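Side-chain contacts in post-proline cleaving enzyme (Rickettsia typhi, PDB 4HVT), which is probably a serine endopeptidase of the prolyl oligopeptidase family that cleaves peptides after proline residues: residues 76-80 with 81-85; 114-118 with 119-123; 621-624 with 625-629. All blocks are in the same frame, centred on the assembly; numbering follows the deposited sequence.

Contact 1: residues 76-80 with 81-85; sequences GVIRK and GYVYN. With EDO (1,2-ethanediol), chain C.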
loop_
_atom_site.group_PDB
_atom_site.type_symbol
_atom_site.label_atom_id
_atom_site.label_comp_id
_atom_site.label_asym_id
_atom_site.label_seq_id
_atom_site.Cartn_x
_atom_site.Cartn_y
_atom_site.Cartn_z
ATOM N N GLY A 76 -13.730 -4.125 10.125
ATOM C CA GLY A 76 -14.727 -3.210 9.555
ATOM C C GLY A 76 -14.664 -1.760 9.934
ATOM O O GLY A 76 -13.716 -1.328 10.537
ATOM N N VAL A 77 -15.725 -1.044 9.565
ATOM C CA VAL A 77 -15.893 0.394 9.814
ATOM C C VAL A 77 -17.370 0.625 10.211
ATOM O O VAL A 77 -18.300 0.047 9.616
ATOM C CB VAL A 77 -15.482 1.235 8.582
ATOM C CG1 VAL A 77 -16.346 0.958 7.421
ATOM C CG2 VAL A 77 -15.572 2.695 8.890
ATOM N N ILE A 78 -17.595 1.466 11.228
ATOM C CA ILE A 78 -18.908 1.820 11.696
ATOM C C ILE A 78 -19.456 3.054 10.963
ATOM O O ILE A 78 -18.810 4.116 10.934
ATOM C CB ILE A 78 -18.885 2.169 13.183
ATOM C CG1 ILE A 78 -18.518 0.878 13.995
ATOM C CG2 ILE A 78 -20.220 2.778 13.628
ATOM C CD1 ILE A 78 -18.234 1.058 15.483
ATOM N N ARG A 79 -20.645 2.885 10.409
ATOM C CA ARG A 79 -21.485 3.977 9.939
ATOM C C ARG A 79 -22.943 3.768 10.334
ATOM O O ARG A 79 -23.539 2.713 10.077
ATOM C CB ARG A 79 -21.388 4.143 8.403
ATOM C CG ARG A 79 -20.052 4.611 7.857
ATOM C CD ARG A 79 -20.181 5.102 6.420
ATOM N NE ARG A 79 -20.607 4.019 5.544
ATOM C CZ ARG A 79 -19.788 3.046 5.127
ATOM N NH1 ARG A 79 -18.523 2.995 5.503
ATOM N NH2 ARG A 79 -20.245 2.098 4.340
ATOM N N LYS A 80 -23.500 4.773 11.007
ATOM C CA LYS A 80 -24.919 4.861 11.359
ATOM C C LYS A 80 -25.471 3.554 11.929
ATOM O O LYS A 80 -26.469 3.020 11.469
ATOM C CB LYS A 80 -25.747 5.380 10.188
ATOM C CG LYS A 80 -25.294 6.769 9.719
ATOM C CD LYS A 80 -26.201 7.329 8.647
ATOM C CE LYS A 80 -25.718 8.695 8.136
ATOM N NZ LYS A 80 -24.316 8.658 7.651
ATOM N N GLY A 81 -24.746 3.037 12.919
ATOM C CA GLY A 81 -25.209 1.884 13.730
ATOM C C GLY A 81 -24.879 0.517 13.160
ATOM O O GLY A 81 -25.305 -0.515 13.703
ATOM N N TYR A 82 -24.171 0.497 12.034
ATOM C CA TYR A 82 -23.766 -0.754 11.376
ATOM C C TYR A 82 -22.267 -0.797 11.210
ATOM O O TYR A 82 -21.624 0.229 10.998
ATOM C CB TYR A 82 -24.398 -0.848 9.964
ATOM C CG TYR A 82 -25.838 -1.153 9.942
ATOM C CD1 TYR A 82 -26.762 -0.148 10.091
ATOM C CD2 TYR A 82 -26.303 -2.447 9.762
ATOM C CE1 TYR A 82 -28.111 -0.409 10.089
ATOM C CE2 TYR A 82 -27.665 -2.719 9.740
ATOM C CZ TYR A 82 -28.555 -1.689 9.907
ATOM O OH TYR A 82 -29.913 -1.941 9.904
ATOM N N VAL A 83 -21.713 -2.007 11.206
ATOM C CA VAL A 83 -20.366 -2.262 10.807
ATOM C C VAL A 83 -20.390 -2.856 9.433
ATOM O O VAL A 83 -21.133 -3.810 9.159
ATOM C CB VAL A 83 -19.659 -3.302 11.729
ATOM C CG1 VAL A 83 -18.265 -3.579 11.233
ATOM C CG2 VAL A 83 -19.683 -2.765 13.159
ATOM N N TYR A 84 -19.602 -2.233 8.572
ATOM C CA TYR A 84 -19.386 -2.647 7.167
ATOM C C TYR A 84 -18.099 -3.451 7.045
ATOM O O TYR A 84 -17.093 -3.124 7.647
ATOM C CB TYR A 84 -19.386 -1.422 6.244
ATOM C CG TYR A 84 -20.716 -0.750 6.155
ATOM C CD1 TYR A 84 -21.199 0.020 7.194
ATOM C CD2 TYR A 84 -21.551 -0.929 5.014
ATOM C CE1 TYR A 84 -22.461 0.596 7.130
ATOM C CE2 TYR A 84 -22.822 -0.367 4.960
ATOM C CZ TYR A 84 -23.277 0.394 6.019
ATOM O OH TYR A 84 -24.549 0.961 5.988
ATOM N N ASN A 85 -18.126 -4.505 6.222
ATOM C CA ASN A 85 -17.030 -5.453 6.107
ATOM C C ASN A 85 -16.965 -5.926 4.666
ATOM O O ASN A 85 -18.000 -6.025 3.992
ATOM C CB ASN A 85 -17.265 -6.627 7.090
ATOM C CG ASN A 85 -16.402 -7.838 6.831
ATOM O OD1 ASN A 85 -16.874 -8.854 6.357
ATOM N ND2 ASN A 85 -15.131 -7.737 7.160
HETATM C C1 EDO C . -11.631 -11.641 5.357
HETATM O O1 EDO C . -11.821 -11.430 3.935
HETATM C C2 EDO C . -11.769 -10.288 6.067
HETATM O O2 EDO C . -13.122 -9.785 6.081
HETATM O O HOH W 1 -25.315 2.652 7.728
#
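Arg79 lays its guanidinium flat on the ring of Tyr84, two residues beyond its cross-strand partner Tyr82 on the same face of the hairpin. From CB, which lies 3.9 Å from Tyr84 CE1, the arginine chain runs out extended and then folds at chi3 (-63°), a bend that brings CZ back over the tyrosine instead of letting it run on past. CZ sits 4.0 Å from the ring centroid and 14° off its normal, a cation-pi stack with the two planes 28° apart. NH2 comes lowest, over the middle of the ring and 3.4 Å from Tyr84 CD2. At the far end NH1 bonds to Tyr404 OH, while NE makes a weak bond to Tyr144 OH. Tyr84 OH is bonded to Arg99 NH1 and to a water that donates to Arg79 O, which links the phenol back to the arginine's own backbone. On the other face of the hairpin Ile78 CG1 packs against Val83 CG2 at 3.9 Å. Behind these side chains, Val77 pairs with Tyr84 and Arg79 with Tyr82 through two backbone hydrogen bonds each, the straightest being Tyr84 N to Val77 O (2.8 Å). Lys80 and Gly81, both with positive phi, form the type I' turn of a tight two-residue beta hairpin, which opens a four-stranded antiparallel sheet, a blade of the family's beta-propeller.

Contact 2: residues 114-118 with 119-123; sequences VLIDF and DKLSK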
loop_
_atom_site.group_PDB
_atom_site.type_symbol
_atom_site.label_atom_id
_atom_site.label_comp_id
_atom_site.label_asym_id
_atom_site.label_seq_id
_atom_site.Cartn_x
_atom_site.Cartn_y
_atom_site.Cartn_z
ATOM N N VAL A 114 -25.818 -9.176 3.251
ATOM C CA VAL A 114 -24.953 -9.021 2.059
ATOM C C VAL A 114 -25.518 -7.857 1.253
ATOM O O VAL A 114 -26.741 -7.766 1.024
ATOM C CB VAL A 114 -24.912 -10.287 1.174
ATOM C CG1 VAL A 114 -24.164 -10.017 -0.139
ATOM C CG2 VAL A 114 -24.245 -11.454 1.891
ATOM N N LEU A 115 -24.643 -6.953 0.853
ATOM C CA LEU A 115 -25.060 -5.771 0.089
ATOM C C LEU A 115 -24.718 -5.920 -1.391
ATOM O O LEU A 115 -25.562 -5.685 -2.230
ATOM C CB LEU A 115 -24.392 -4.535 0.659
ATOM C CG LEU A 115 -24.656 -4.235 2.123
ATOM C CD1 LEU A 115 -23.833 -3.074 2.625
ATOM C CD2 LEU A 115 -26.166 -4.044 2.358
ATOM N N ILE A 116 -23.474 -6.292 -1.684
ATOM C CA ILE A 116 -23.034 -6.576 -3.028
ATOM C C ILE A 116 -22.172 -7.818 -3.039
ATOM O O ILE A 116 -21.184 -7.894 -2.308
ATOM C CB ILE A 116 -22.237 -5.435 -3.717
ATOM C CG1 ILE A 116 -23.064 -4.143 -3.749
ATOM C CG2 ILE A 116 -21.932 -5.879 -5.127
ATOM C CD1 ILE A 116 -22.308 -2.894 -4.152
ATOM N N ASP A 117 -22.570 -8.772 -3.890
ATOM C CA ASP A 117 -21.802 -9.993 -4.152
ATOM C C ASP A 117 -21.032 -9.807 -5.473
ATOM O O ASP A 117 -21.618 -9.872 -6.585
ATOM C CB ASP A 117 -22.755 -11.200 -4.211
ATOM C CG ASP A 117 -22.047 -12.532 -4.451
ATOM O OD1 ASP A 117 -20.963 -12.573 -5.036
ATOM O OD2 ASP A 117 -22.607 -13.617 -4.051
ATOM N N PHE A 118 -19.711 -9.660 -5.353
ATOM C CA PHE A 118 -18.874 -9.372 -6.527
ATOM C C PHE A 118 -18.632 -10.611 -7.366
ATOM O O PHE A 118 -18.329 -10.507 -8.540
ATOM C CB PHE A 118 -17.540 -8.675 -6.152
ATOM C CG PHE A 118 -17.740 -7.261 -5.765
ATOM C CD1 PHE A 118 -18.168 -6.932 -4.473
ATOM C CD2 PHE A 118 -17.639 -6.254 -6.698
ATOM C CE1 PHE A 118 -18.451 -5.604 -4.143
ATOM C CE2 PHE A 118 -17.917 -4.923 -6.345
ATOM C CZ PHE A 118 -18.334 -4.611 -5.084
ATOM N N ASP A 119 -18.802 -11.791 -6.772
ATOM C CA ASP A 119 -18.731 -13.033 -7.561
ATOM C C ASP A 119 -19.916 -13.120 -8.527
ATOM O O ASP A 119 -19.745 -13.485 -9.681
ATOM C CB ASP A 119 -18.678 -14.220 -6.630
ATOM C CG ASP A 119 -17.446 -14.183 -5.772
ATOM O OD1 ASP A 119 -16.393 -14.669 -6.223
ATOM O OD2 ASP A 119 -17.532 -13.669 -4.639
ATOM N N LYS A 120 -21.107 -12.773 -8.047
ATOM C CA LYS A 120 -22.294 -12.715 -8.900
ATOM C C LYS A 120 -22.165 -11.676 -9.996
ATOM O O LYS A 120 -22.533 -11.927 -11.157
ATOM C CB LYS A 120 -23.530 -12.390 -8.079
ATOM C CG LYS A 120 -24.211 -13.585 -7.477
ATOM C CD LYS A 120 -25.442 -13.167 -6.684
ATOM C CE LYS A 120 -25.948 -14.330 -5.851
ATOM N NZ LYS A 120 -26.523 -13.860 -4.559
ATOM N N LEU A 121 -21.646 -10.506 -9.636
ATOM C CA LEU A 121 -21.420 -9.448 -10.604
ATOM C C LEU A 121 -20.481 -9.901 -11.700
ATOM O O LEU A 121 -20.691 -9.595 -12.876
ATOM C CB LEU A 121 -20.824 -8.214 -9.917
ATOM C CG LEU A 121 -21.758 -7.156 -9.375
ATOM C CD1 LEU A 121 -20.879 -5.984 -8.935
ATOM C CD2 LEU A 121 -22.818 -6.738 -10.414
ATOM N N SER A 122 -19.421 -10.595 -11.308
ATOM C CA SER A 122 -18.401 -11.061 -12.230
ATOM C C SER A 122 -18.979 -12.084 -13.206
ATOM O O SER A 122 -18.755 -11.995 -14.435
ATOM C CB SER A 122 -17.224 -11.669 -11.493
ATOM O OG SER A 122 -16.541 -10.720 -10.655
ATOM N N LYS A 123 -19.742 -13.026 -12.657
ATOM C CA LYS A 123 -20.435 -14.052 -13.458
ATOM C C LYS A 123 -21.311 -13.383 -14.514
ATOM O O LYS A 123 -21.251 -13.748 -15.689
ATOM C CB LYS A 123 -21.276 -14.954 -12.551
HETATM O O HOH W 2 -24.886 -13.341 -2.498
#
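Asp117 points its carboxylate at the backbone N-H groups of Lys120 and Asp119 and serves as N-cap of helix 118-125, where the last strand of a propeller blade gives way to the helix. With CG anti to the backbone N (chi1 -179°), OD1 is carried over the first helical turn. It accepts from Lys120 N at 3.0 Å, the donor lying well above the carboxylate plane, and more weakly from Asp119 N. The Lys120 side chain crosses that of Asp117 at about a right angle; its CG, CD and CE pass OD2 at 3.8 to 3.9 Å. NZ ends 4.0 Å from Asp117 OD2, a long salt bridge, and a water accepting from NZ and donating to OD2 spans the pair. Asp119 brings a second carboxylate close, OD2 3.6 Å from Asp117 OD1, but its oxygens are held by Gln94 N and Gly95 N, which would offset the like charge.

On the buried side, Phe118 and Leu121 lie alongside each other and point the same way, Leu121 CD1 reaching Phe118 CD2 at 3.9 Å. Ile116 CG2 lies over one face of the phenyl ring, toward its rim, and also meets Leu121 CD1. Ile146 of strand 143-150 touches both Ile116 and Phe118. Phe118 O accepts from Ser122, one turn on, through N and OG from opposite faces of the carbonyl plane; OG, 2.8 Å from that oxygen, also bonds to Val129 N.

Contact 3: residues 621-624 with 625-629; sequences LHIK and KYAPL
Leu621 meets Lys625 through its carbonyl, against which the lysine chain is laid: Lys625 CG is 3.5 Å from Leu621 O, and CD and CE continue past the same oxygen. The aliphatic part of Lys625 thus runs back along the helix surface toward the preceding turn.

The next residue, His622, runs side by side with Lys625, the two side chains pointing the same way. Beyond CG the lysine is extended, which carries NZ level with the imidazole, 3.7 Å from His622 ND1 and oblique to the ring. A water bridges the two groups; it accepts from Lys625 NZ and is hydrogen-bonded to His622 ND1 at 2.8 Å. The backbone answers with Lys625 N to His622 O, a bent bond of 3.2 Å whose donor stands far above the carbonyl plane.

This i to i+3 bond belongs to the weakly bonded last turn of helix 617-626, in the alpha/beta-hydrolase domain. Here Ile623 O takes two donors, Tyr626 N from above its carbonyl plane and Ala627 N almost in line with the carbonyl bond, at 2.9 Å. The same oxygen sits 3.7 Å above the centre of the Tyr626 ring. That position follows from the tyrosine's first torsion (chi1 71°), which sets CG between the backbone N and carbonyl carbon and swings the ring back over the preceding turn. Its OH then lies 3.9 Å from Ile623 CG1, the two side chains crossing obliquely, while Phe539 meets the phenol edge-to-face and Val574 and Gln578 of helix 567-578 touch it too. Ile623 CG2 faces Ala627 CB at 4.2 Å.

At Lys624 the carbonyl leaves the helical pattern and accepts from Asn631 ND2, which also bonds to Ala627 O.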
loop_
_atom_site.group_PDB
_atom_site.type_symbol
_atom_site.label_atom_id
_atom_site.label_comp_id
_atom_site.label_asym_id
_atom_site.label_seq_id
_atom_site.Cartn_x
_atom_site.Cartn_y
_atom_site.Cartn_z
ATOM N N LEU A 621 25.231 7.059 -14.305
ATOM C CA LEU A 621 26.447 6.464 -13.823
ATOM C C LEU A 621 26.259 5.761 -12.496
ATOM O O LEU A 621 26.789 4.656 -12.308
ATOM C CB LEU A 621 27.574 7.509 -13.705
ATOM C CG LEU A 621 28.270 7.900 -14.961
ATOM C CD1 LEU A 621 29.178 9.094 -14.713
ATOM C CD2 LEU A 621 29.081 6.726 -15.507
ATOM N N HIS A 622 25.489 6.369 -11.588
ATOM C CA HIS A 622 25.197 5.766 -10.279
ATOM C C HIS A 622 24.246 4.617 -10.444
ATOM O O HIS A 622 24.401 3.578 -9.823
ATOM C CB HIS A 622 24.649 6.823 -9.306
ATOM C CG HIS A 622 25.677 7.799 -8.850
ATOM N ND1 HIS A 622 26.510 7.556 -7.771
ATOM C CD2 HIS A 622 26.077 8.978 -9.383
ATOM C CE1 HIS A 622 27.368 8.557 -7.656
ATOM N NE2 HIS A 622 27.102 9.445 -8.600
ATOM N N ILE A 623 23.233 4.773 -11.283
ATOM C CA ILE A 623 22.242 3.724 -11.432
ATOM C C ILE A 623 22.909 2.458 -11.995
ATOM O O ILE A 623 22.674 1.358 -11.568
ATOM C CB ILE A 623 21.082 4.196 -12.347
ATOM C CG1 ILE A 623 20.150 5.151 -11.624
ATOM C CG2 ILE A 623 20.326 3.005 -12.917
ATOM C CD1 ILE A 623 19.176 5.789 -12.587
ATOM N N LYS A 624 23.769 2.612 -13.006
ATOM C CA LYS A 624 24.451 1.465 -13.581
ATOM C C LYS A 624 25.336 0.721 -12.602
ATOM O O LYS A 624 25.599 -0.410 -12.855
ATOM C CB LYS A 624 25.312 1.893 -14.803
ATOM C CG LYS A 624 24.449 2.232 -16.013
ATOM C CD LYS A 624 25.203 2.962 -17.130
ATOM C CE LYS A 624 26.242 2.110 -17.775
ATOM N NZ LYS A 624 26.886 2.841 -18.908
ATOM N N LYS A 625 25.819 1.332 -11.527
ATOM C CA LYS A 625 26.620 0.600 -10.563
ATOM C C LYS A 625 25.827 -0.520 -9.857
ATOM O O LYS A 625 26.425 -1.532 -9.406
ATOM C CB LYS A 625 27.243 1.503 -9.511
ATOM C CG LYS A 625 28.288 2.461 -10.032
ATOM C CD LYS A 625 28.720 3.391 -8.914
ATOM C CE LYS A 625 29.375 4.662 -9.452
ATOM N NZ LYS A 625 29.603 5.590 -8.296
ATOM N N TYR A 626 24.511 -0.345 -9.744
ATOM C CA TYR A 626 23.694 -1.318 -9.049
ATOM C C TYR A 626 22.678 -2.013 -9.893
ATOM O O TYR A 626 22.208 -3.110 -9.480
ATOM C CB TYR A 626 23.019 -0.748 -7.800
ATOM C CG TYR A 626 21.902 0.248 -8.049
ATOM C CD1 TYR A 626 20.662 -0.180 -8.468
ATOM C CD2 TYR A 626 22.089 1.611 -7.816
ATOM C CE1 TYR A 626 19.621 0.717 -8.676
ATOM C CE2 TYR A 626 21.049 2.516 -8.034
ATOM C CZ TYR A 626 19.810 2.062 -8.417
ATOM O OH TYR A 626 18.807 3.012 -8.611
ATOM N N ALA A 627 22.308 -1.431 -11.037
ATOM C CA ALA A 627 21.194 -1.953 -11.814
ATOM C C ALA A 627 21.449 -3.445 -12.098
ATOM O O ALA A 627 22.476 -3.762 -12.647
ATOM C CB ALA A 627 21.027 -1.159 -13.104
ATOM N N PRO A 628 20.516 -4.340 -11.707
ATOM C CA PRO A 628 20.854 -5.793 -11.839
ATOM C C PRO A 628 21.177 -6.217 -13.254
ATOM O O PRO A 628 22.113 -7.027 -13.455
ATOM C CB PRO A 628 19.595 -6.510 -11.296
ATOM C CG PRO A 628 18.931 -5.505 -10.459
ATOM C CD PRO A 628 19.256 -4.114 -11.007
ATOM N N LEU A 629 20.508 -5.655 -14.261
ATOM C CA LEU A 629 20.747 -6.134 -15.664
ATOM C C LEU A 629 22.084 -5.685 -16.178
ATOM O O LEU A 629 22.608 -6.269 -17.177
ATOM C CB LEU A 629 19.654 -5.650 -16.625
ATOM C CG LEU A 629 18.220 -6.102 -16.318
ATOM C CD1 LEU A 629 17.269 -5.402 -17.285
ATOM C CD2 LEU A 629 18.098 -7.600 -16.468
HETATM O O HOH W 3 27.320 5.231 -6.383
#

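Overall arrangement
Along the chain the three contacts follow in series, none interleaved with another. Contacts 1 and 2 belong to one four-stranded antiparallel sheet of the propeller: contact 1 is the hairpin at one outer edge, strands 77-79 and 82-87, and contact 2 leaves the opposite outer strand, 113-117. Their centres are about 19 Å apart, yet they touch, Tyr84 CE2 packing on Leu115 CD1 at 3.7 Å. Contact 3 lies in the hydrolase domain, on helix 617-626, its centre about 49 Å from that of contact 1 and about 47 Å from that of contact 2. Two contacts thus shape one propeller blade, and the third lies across the chain's centre, in the domain that probably carries the peptidase activity.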